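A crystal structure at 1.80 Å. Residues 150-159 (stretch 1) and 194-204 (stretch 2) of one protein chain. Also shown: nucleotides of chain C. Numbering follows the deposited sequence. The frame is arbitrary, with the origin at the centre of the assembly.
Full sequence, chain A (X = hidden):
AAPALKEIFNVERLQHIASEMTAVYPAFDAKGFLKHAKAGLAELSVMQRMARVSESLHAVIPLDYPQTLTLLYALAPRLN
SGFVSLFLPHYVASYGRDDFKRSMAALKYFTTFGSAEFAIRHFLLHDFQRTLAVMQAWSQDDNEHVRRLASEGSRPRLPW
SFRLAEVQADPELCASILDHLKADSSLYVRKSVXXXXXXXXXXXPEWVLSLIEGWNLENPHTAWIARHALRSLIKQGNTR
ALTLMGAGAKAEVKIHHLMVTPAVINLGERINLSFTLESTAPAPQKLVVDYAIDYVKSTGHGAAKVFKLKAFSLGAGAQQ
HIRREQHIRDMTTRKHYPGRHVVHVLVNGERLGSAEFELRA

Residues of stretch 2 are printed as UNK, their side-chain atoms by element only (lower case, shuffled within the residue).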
ATOM      1  N   ALA A 150      -3.055 -12.189  -7.160  1.00 13.21           N
ATOM      2  CA  ALA A 150      -3.157 -13.251  -6.158  1.00 14.37           C
ATOM      3  C   ALA A 150      -2.672 -12.778  -4.786  1.00 12.74           C
ATOM      4  O   ALA A 150      -3.294 -13.078  -3.757  1.00 14.75           O
ATOM      5  CB  ALA A 150      -2.357 -14.473  -6.628  1.00 15.33           C
ATOM      6  N   SER A 151      -1.587 -11.992  -4.765  1.00 13.69           N
ATOM      7  CA  SER A 151      -1.015 -11.456  -3.535  1.00 12.68           C
ATOM      8  C   SER A 151      -1.747 -10.210  -3.042  1.00 14.40           C
ATOM      9  O   SER A 151      -1.986 -10.061  -1.838  1.00 16.50           O
ATOM     10  CB  SER A 151       0.456 -11.108  -3.763  1.00 16.38           C
ATOM     11  OG  SER A 151       0.987 -10.463  -2.608  1.00 21.62           O
ATOM     12  N   GLU A 152      -2.080  -9.293  -3.946  1.00 13.40           N
ATOM     13  CA  GLU A 152      -2.642  -8.009  -3.541  1.00 14.69           C
ATOM     14  C   GLU A 152      -4.118  -8.135  -3.174  1.00 14.24           C
ATOM     15  O   GLU A 152      -4.569  -7.553  -2.180  1.00 13.88           O
ATOM     16  CB  GLU A 152      -2.452  -6.992  -4.665  1.00 13.48           C
ATOM     17  CG  GLU A 152      -2.743  -5.547  -4.264  1.00 14.09           C
ATOM     18  CD  GLU A 152      -1.648  -4.932  -3.418  1.00 12.63           C
ATOM     19  OE1 GLU A 152      -0.608  -5.609  -3.205  1.00 14.74           O
ATOM     20  OE2 GLU A 152      -1.829  -3.784  -2.956  1.00 16.41           O
ATOM     21  N   GLY A 153      -4.878  -8.909  -3.947  1.00 13.08           N
ATOM     22  CA  GLY A 153      -6.298  -9.051  -3.678  1.00 13.57           C
ATOM     23  C   GLY A 153      -6.600  -9.763  -2.384  1.00 13.40           C
ATOM     24  O   GLY A 153      -7.683  -9.571  -1.825  1.00 14.02           O
ATOM     25  N   SER A 154      -5.674 -10.595  -1.911  1.00 15.26           N
ATOM     26  CA  SER A 154      -5.874 -11.373  -0.704  1.00 13.34           C
ATOM     27  C   SER A 154      -5.316 -10.673   0.527  1.00 14.15           C
ATOM     28  O   SER A 154      -5.343 -11.251   1.613  1.00 15.46           O
ATOM     29  CB  SER A 154      -5.242 -12.757  -0.875  1.00 13.94           C
ATOM     30  OG  SER A 154      -3.825 -12.696  -1.055  1.00 14.77           O
ATOM     31  N   ARG A 155      -4.806  -9.453   0.376  1.00 16.08           N
ATOM     32  CA  ARG A 155      -4.186  -8.750   1.496  1.00 14.50           C
ATOM     33  C   ARG A 155      -5.152  -8.621   2.670  1.00 15.26           C
ATOM     34  O   ARG A 155      -6.340  -8.307   2.472  1.00 15.19           O
ATOM     35  CB  ARG A 155      -3.763  -7.343   1.076  1.00 12.87           C
ATOM     36  CG  ARG A 155      -2.435  -7.303   0.381  1.00 14.00           C
ATOM     37  CD  ARG A 155      -2.117  -5.883  -0.065  1.00 13.07           C
ATOM     38  NE  ARG A 155      -1.948  -4.977   1.068  1.00 12.95           N
ATOM     39  CZ  ARG A 155      -1.450  -3.744   0.981  1.00 12.82           C
ATOM     40  NH1 ARG A 155      -1.115  -3.234  -0.198  1.00 13.82           N
ATOM     41  NH2 ARG A 155      -1.277  -3.016   2.087  1.00 14.71           N
ATOM     42  N   PRO A 156      -4.672  -8.772   3.905  1.00 14.00           N
ATOM     43  CA  PRO A 156      -5.551  -8.483   5.044  1.00 18.32           C
ATOM     44  C   PRO A 156      -6.114  -7.067   5.016  1.00 17.14           C
ATOM     45  O   PRO A 156      -7.302  -6.856   5.312  1.00 15.38           O
ATOM     46  CB  PRO A 156      -4.633  -8.701   6.257  1.00 18.01           C
ATOM     47  CG  PRO A 156      -3.496  -9.511   5.779  1.00 17.85           C
ATOM     48  CD  PRO A 156      -3.352  -9.285   4.316  1.00 13.75           C
ATOM     49  N   ARG A 157      -5.267  -6.078   4.713  1.00 14.85           N
ATOM     50  CA  ARG A 157      -5.578  -4.662   4.907  1.00 13.84           C
ATOM     51  C   ARG A 157      -5.270  -3.854   3.642  1.00 13.77           C
ATOM     52  O   ARG A 157      -4.485  -2.900   3.659  1.00 14.73           O
ATOM     53  CB  ARG A 157      -4.790  -4.091   6.064  1.00 16.63           C
ATOM     54  CG  ARG A 157      -5.149  -4.725   7.388  1.00 17.30           C
ATOM     55  CD  ARG A 157      -4.265  -4.140   8.442  1.00 28.33           C
ATOM     56  NE  ARG A 157      -4.490  -4.725   9.752  1.00 24.27           N
ATOM     57  CZ  ARG A 157      -4.435  -4.047  10.883  1.00 19.82           C
ATOM     58  NH1 ARG A 157      -4.183  -2.750  10.881  1.00 24.72           N
ATOM     59  NH2 ARG A 157      -4.645  -4.661  12.028  1.00 21.14           N
ATOM     60  N   LEU A 158      -5.929  -4.211   2.555  1.00 15.59           N
ATOM     61  CA  LEU A 158      -5.754  -3.467   1.306  1.00 15.17           C
ATOM     62  C   LEU A 158      -6.339  -2.058   1.430  1.00 14.00           C
ATOM     63  O   LEU A 158      -7.512  -1.910   1.798  1.00 15.87           O
ATOM     64  CB  LEU A 158      -6.452  -4.211   0.168  1.00 14.45           C
ATOM     65  CG  LEU A 158      -6.283  -3.557  -1.209  1.00 12.84           C
ATOM     66  CD1 LEU A 158      -4.844  -3.693  -1.740  1.00 13.85           C
ATOM     67  CD2 LEU A 158      -7.257  -4.147  -2.217  1.00 13.31           C
ATOM     68  N   PRO A 159      -5.595  -1.005   1.094  1.00 15.09           N
ATOM     69  CA  PRO A 159      -6.205   0.329   1.094  1.00 12.93           C
ATOM     70  C   PRO A 159      -7.372   0.407   0.114  1.00 16.86           C
ATOM     71  O   PRO A 159      -7.354  -0.202  -0.957  1.00 16.32           O
ATOM     72  CB  PRO A 159      -5.050   1.252   0.688  1.00 14.95           C
ATOM     73  CG  PRO A 159      -3.833   0.537   1.229  1.00 15.32           C
ATOM     74  CD  PRO A 159      -4.137  -0.928   0.888  1.00 14.21           C
ATOM     75  N   UNK A 194       5.561  -8.017  -0.351  1.00 14.34           N
ATOM     76  CA  UNK A 194       6.097  -7.281   0.788  1.00 17.29           C
ATOM     77  C   UNK A 194       4.987  -6.552   1.517  1.00 15.88           C
ATOM     78  O   UNK A 194       4.963  -6.528   2.752  1.00 15.23           O
ATOM     79  c   UNK A 194       7.176  -6.292   0.341  1.00 17.64           C
ATOM     80  N   UNK A 195       4.070  -5.935   0.772  1.00 14.62           N
ATOM     81  CA  UNK A 195       2.995  -5.183   1.415  1.00 13.56           C
ATOM     82  C   UNK A 195       1.996  -6.103   2.116  1.00 15.83           C
ATOM     83  O   UNK A 195       1.469  -5.756   3.182  1.00 14.73           O
ATOM     84  c   UNK A 195       3.201  -3.103  -0.017  1.00 14.73           C
ATOM     85  c   UNK A 195       2.307  -4.279   0.394  1.00 15.87           C
ATOM     86  n   UNK A 195       2.988  -2.604  -1.215  1.00 16.18           N
ATOM     87  o   UNK A 195       4.094  -2.659   0.745  1.00 14.67           O
ATOM     88  N   UNK A 196       1.690  -7.255   1.522  1.00 13.81           N
ATOM     89  CA  UNK A 196       0.850  -8.248   2.191  1.00 15.57           C
ATOM     90  C   UNK A 196       1.503  -8.703   3.499  1.00 17.21           C
ATOM     91  O   UNK A 196       0.864  -8.725   4.555  1.00 14.90           O
ATOM     92  n   UNK A 196      -1.656 -11.912   2.686  1.00 15.33           N
ATOM     93  c   UNK A 196      -0.632 -11.010   2.862  1.00 15.56           C
ATOM     94  c   UNK A 196       0.604  -9.407   1.219  1.00 14.87           C
ATOM     95  n   UNK A 196      -1.294 -11.002   0.783  1.00 14.96           N
ATOM     96  c   UNK A 196      -2.022 -11.901   1.418  1.00 15.67           C
ATOM     97  c   UNK A 196      -0.406 -10.421   1.665  1.00 13.79           C
ATOM     98  N   UNK A 197       2.799  -9.005   3.465  1.00 13.97           N
ATOM     99  CA  UNK A 197       3.485  -9.404   4.691  1.00 15.57           C
ATOM    100  C   UNK A 197       3.496  -8.282   5.734  1.00 17.21           C
ATOM    101  O   UNK A 197       3.274  -8.536   6.918  1.00 15.88           O
ATOM    102  c   UNK A 197       4.907  -9.855   4.359  1.00 13.55           C
ATOM    103  c   UNK A 197       4.985 -11.227   3.681  1.00 17.61           C
ATOM    104  c   UNK A 197       6.364 -11.410   3.061  1.00 15.98           C
ATOM    105  c   UNK A 197       4.698 -12.343   4.650  1.00 18.49           C
ATOM    106  N   UNK A 198       3.759  -7.040   5.322  1.00 16.43           N
ATOM    107  CA  UNK A 198       3.683  -5.923   6.262  1.00 12.81           C
ATOM    108  C   UNK A 198       2.291  -5.824   6.893  1.00 15.46           C
ATOM    109  O   UNK A 198       2.168  -5.611   8.105  1.00 15.66           O
ATOM    110  n   UNK A 198       3.293  -2.422   6.063  1.00 16.43           N
ATOM    111  o   UNK A 198       4.731  -3.388   7.479  1.00 17.75           O
ATOM    112  c   UNK A 198       4.053  -3.426   6.452  1.00 19.18           C
ATOM    113  c   UNK A 198       4.086  -4.625   5.548  1.00 13.26           C
ATOM    114  N   UNK A 199       1.226  -5.992   6.102  1.00 14.26           N
ATOM    115  CA  UNK A 199      -0.120  -6.089   6.687  1.00 14.04           C
ATOM    116  C   UNK A 199      -0.170  -7.124   7.815  1.00 14.88           C
ATOM    117  O   UNK A 199      -0.775  -6.898   8.866  1.00 16.66           O
ATOM    118  o   UNK A 199      -2.380  -5.789   3.784  1.00 15.37           O
ATOM    119  c   UNK A 199      -1.170  -6.504   5.643  1.00 16.02           C
ATOM    120  o   UNK A 199      -1.035  -4.284   4.636  1.00 15.70           O
ATOM    121  c   UNK A 199      -1.528  -5.431   4.626  1.00 16.23           C
ATOM    122  N   UNK A 200       0.384  -8.310   7.569  1.00 14.83           N
ATOM    123  CA  UNK A 200       0.314  -9.378   8.564  1.00 14.67           C
ATOM    124  C   UNK A 200       1.033  -8.961   9.829  1.00 16.03           C
ATOM    125  O   UNK A 200       0.611  -9.327  10.935  1.00 18.30           O
ATOM    126  c   UNK A 200       0.868 -11.798   9.064  1.00 19.00           C
ATOM    127  c   UNK A 200       0.892 -10.693   8.008  1.00 14.91           C
ATOM    128  c   UNK A 200       0.719 -12.337   6.067  1.00 20.18           C
ATOM    129  c   UNK A 200       0.102 -11.139   6.769  1.00 15.43           C
ATOM    130  N   UNK A 201       2.114  -8.185   9.700  1.00 16.19           N
ATOM    131  CA  UNK A 201       2.863  -7.839  10.896  1.00 14.50           C
ATOM    132  C   UNK A 201       2.033  -6.997  11.848  1.00 19.49           C
ATOM    133  O   UNK A 201       2.393  -6.902  13.029  1.00 19.47           O
ATOM    134  c   UNK A 201       5.114  -7.879   9.698  1.00 19.30           C
ATOM    135  o   UNK A 201       3.960  -5.782  10.092  1.00 16.76           O
ATOM    136  c   UNK A 201       4.190  -7.097  10.612  1.00 16.19           C
ATOM    137  N   UNK A 202       0.942  -6.381  11.370  1.00 17.81           N
ATOM    138  CA  UNK A 202       0.107  -5.575  12.259  1.00 15.77           C
ATOM    139  C   UNK A 202      -0.641  -6.446  13.259  1.00 21.57           C
ATOM    140  O   UNK A 202      -1.012  -5.969  14.337  1.00 21.72           O
ATOM    141  n   UNK A 202       0.636  -1.241   9.247  1.00 25.33           N
ATOM    142  c   UNK A 202      -0.247  -3.836  10.366  1.00 24.43           C
ATOM    143  c   UNK A 202       1.619  -2.274   9.690  1.00 30.27           C
ATOM    144  c   UNK A 202      -0.897  -4.733  11.462  1.00 17.01           C
ATOM    145  c   UNK A 202       1.023  -3.135  10.818  1.00 38.89           C
ATOM    146  N   UNK A 203      -0.890  -7.701  12.915  1.00 18.23           N
ATOM    147  CA  UNK A 203      -1.656  -8.606  13.767  1.00 20.04           C
ATOM    148  C   UNK A 203      -0.903  -9.854  14.187  1.00 22.21           C
ATOM    149  O   UNK A 203      -1.234 -10.419  15.229  1.00 23.71           O
ATOM    150  c   UNK A 203      -2.942  -9.041  13.064  1.00 23.17           C
ATOM    151  o   UNK A 203      -4.223  -7.511  11.803  1.00 24.23           O
ATOM    152  c   UNK A 203      -3.923  -7.907  12.932  1.00 26.24           C
ATOM    153  o   UNK A 203      -4.345  -7.391  13.979  1.00 32.41           O
ATOM    154  N   UNK A 204       0.068 -10.325  13.400  1.00 17.97           N
ATOM    155  CA  UNK A 204       0.807 -11.549  13.723  1.00 20.78           C
ATOM    156  C   UNK A 204       2.282 -11.347  13.413  1.00 20.88           C
ATOM    157  O   UNK A 204       2.850 -12.005  12.533  1.00 18.87           O
ATOM    158  c   UNK A 204      -3.063 -13.599  14.156  1.00 30.97           C
ATOM    159  c   UNK A 204       0.243 -12.741  12.953  1.00 23.15           C
ATOM    160  c   UNK A 204      -1.224 -12.936  13.147  1.00 24.84           C
ATOM    161  c   UNK A 204      -2.281 -12.554  12.394  1.00 23.26           C
ATOM    162  n   UNK A 204      -3.412 -12.984  13.040  1.00 27.07           N
ATOM    163  n   UNK A 204      -1.747 -13.581  14.247  1.00 27.58           N
TER
ATOM    164  P    DA C   6       1.636   1.337   6.882  1.00 17.88           P
ATOM    165  OP1  DA C   6       1.862  -0.135   7.047  1.00 21.13           O
ATOM    166  OP2  DA C   6       2.744   2.301   7.016  1.00 17.48           O
ATOM    167  O5'  DA C   6       0.952   1.673   5.493  1.00 17.10           O
ATOM    168  C5'  DA C   6      -0.020   0.784   4.939  1.00 18.32           C
ATOM    169  C4'  DA C   6      -0.660   1.411   3.726  1.00 17.80           C
ATOM    170  O4'  DA C   6      -1.383   2.600   4.127  1.00 18.92           O
ATOM    171  C3'  DA C   6       0.343   1.869   2.638  1.00 18.36           C
ATOM    172  O3'  DA C   6       0.106   1.196   1.402  1.00 18.47           O
ATOM    173  C2'  DA C   6       0.090   3.354   2.500  1.00 20.04           C
ATOM    174  C1'  DA C   6      -1.303   3.505   3.058  1.00 19.08           C
ATOM    175  N9   DA C   6      -1.600   4.860   3.485  1.00 19.63           N
ATOM    176  C8   DA C   6      -0.833   5.675   4.269  1.00 20.65           C
ATOM    177  N7   DA C   6      -1.336   6.874   4.428  1.00 23.58           N
ATOM    178  C5   DA C   6      -2.488   6.847   3.663  1.00 18.52           C
ATOM    179  C6   DA C   6      -3.466   7.814   3.386  1.00 15.31           C
ATOM    180  N6   DA C   6      -3.434   9.065   3.889  1.00 20.56           N
ATOM    181  N1   DA C   6      -4.505   7.449   2.599  1.00 18.15           N
ATOM    182  C2   DA C   6      -4.535   6.206   2.105  1.00 22.05           C
ATOM    183  N3   DA C   6      -3.658   5.219   2.281  1.00 18.47           N
ATOM    184  C4   DA C   6      -2.655   5.607   3.077  1.00 18.11           C
HETATM  185  O   HOH W   1       1.479  -3.680  -3.378  1.00 14.32           O
HETATM  186  O   HOH W   2      -2.731  -1.306   4.916  1.00 24.37           O

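Position 194 carries a single side-chain carbon; CA-to-CB points away from stretch 1, and nothing there is touched: Ala-194, a small residue in a buried helical turn. Position 195 has two carbons, the second bearing one oxygen and one nitrogen; the first lies over one face of the Arg-155 guanidinium. This is Asn-195. Its CB is 3.6 Å from Arg-155 NH1, and its amide ND2 can donate to a water (O to ND2 2.8 Å) that in turn donates to Glu-152 OE1.

At 196 one carbon leads to a five-membered ring of three carbons and two nitrogens; a ring nitrogen meets Ser-151 O, and one face covers Arg-155 and Pro-156: His-196. ND1 donates to Ser-151 O (2.9 Å), which lies near the ring plane, as a ring N-H requires. Arg-155 CA and Pro-156 CD lie 3.9 and 3.8 Å from the ring centroid, in CH-pi contacts. A polar edge and an apolar face suit histidine to this place.

Position 197 shows four carbons forked at the second; CA-to-CB points away and stretch 1 is untouched: Leu-197, apolar and buried. Position 198 is again two carbons with one oxygen and one nitrogen, without contact to stretch 1: Asn-198, whose amide ND2 can donate to a phosphate oxygen, OP1 of DA6 (2.9 Å).

At 199 two carbons, the second carrying two oxygens, take the Arg-155 guanidinium and Arg-157 N: Asp-199. Arg-155 NE reaches OD2 and Arg-155 NH2 reaches OD1, both at 2.9 Å, a two-pronged salt bridge; OD2 also accepts Arg-157 N at 3.0 Å. Two acceptor oxygens on a short side chain serve all three donors.

Position 200 has four carbons forked at the first, the longer arm meeting Pro-156: Ile-200, whose CG1 offers Pro-156 CG an apolar surface at 4.1 Å. Position 201, one carbon bearing an oxygen and a carbon, is out of reach of stretch 1: Thr-201, whose hydroxyl OG1 can donate to Asn-198 O (2.7 Å).

At 202 four carbons in a row end in nitrogen, the first over a face of the Arg-157 guanidinium: Lys-202. CB is 3.7 Å from Arg-157 CZ, while the long chain carries charged NZ to OP1 of DA6 (2.8 Å). At 203 two carbons end in two oxygens, one meeting Arg-157: Asp-203, whose negative OD2 matches Arg-157 NH2 in a salt bridge (2.9 Å). Position 204, a carbon and a five-membered ring with two nitrogens, is out of reach: His-204, N-cap to a helix.

The contact thus works by charge and shape: Asp-199 holds Arg-155 and the Arg-157 backbone, His-196 packs against Arg-155 and Pro-156, and Asp-203 secures the Arg-157 side chain. Meanwhile Asn-198 and Lys-202 hold the DNA phosphate.

Stretch 2, residues 194-204: ANHLNDITKDH
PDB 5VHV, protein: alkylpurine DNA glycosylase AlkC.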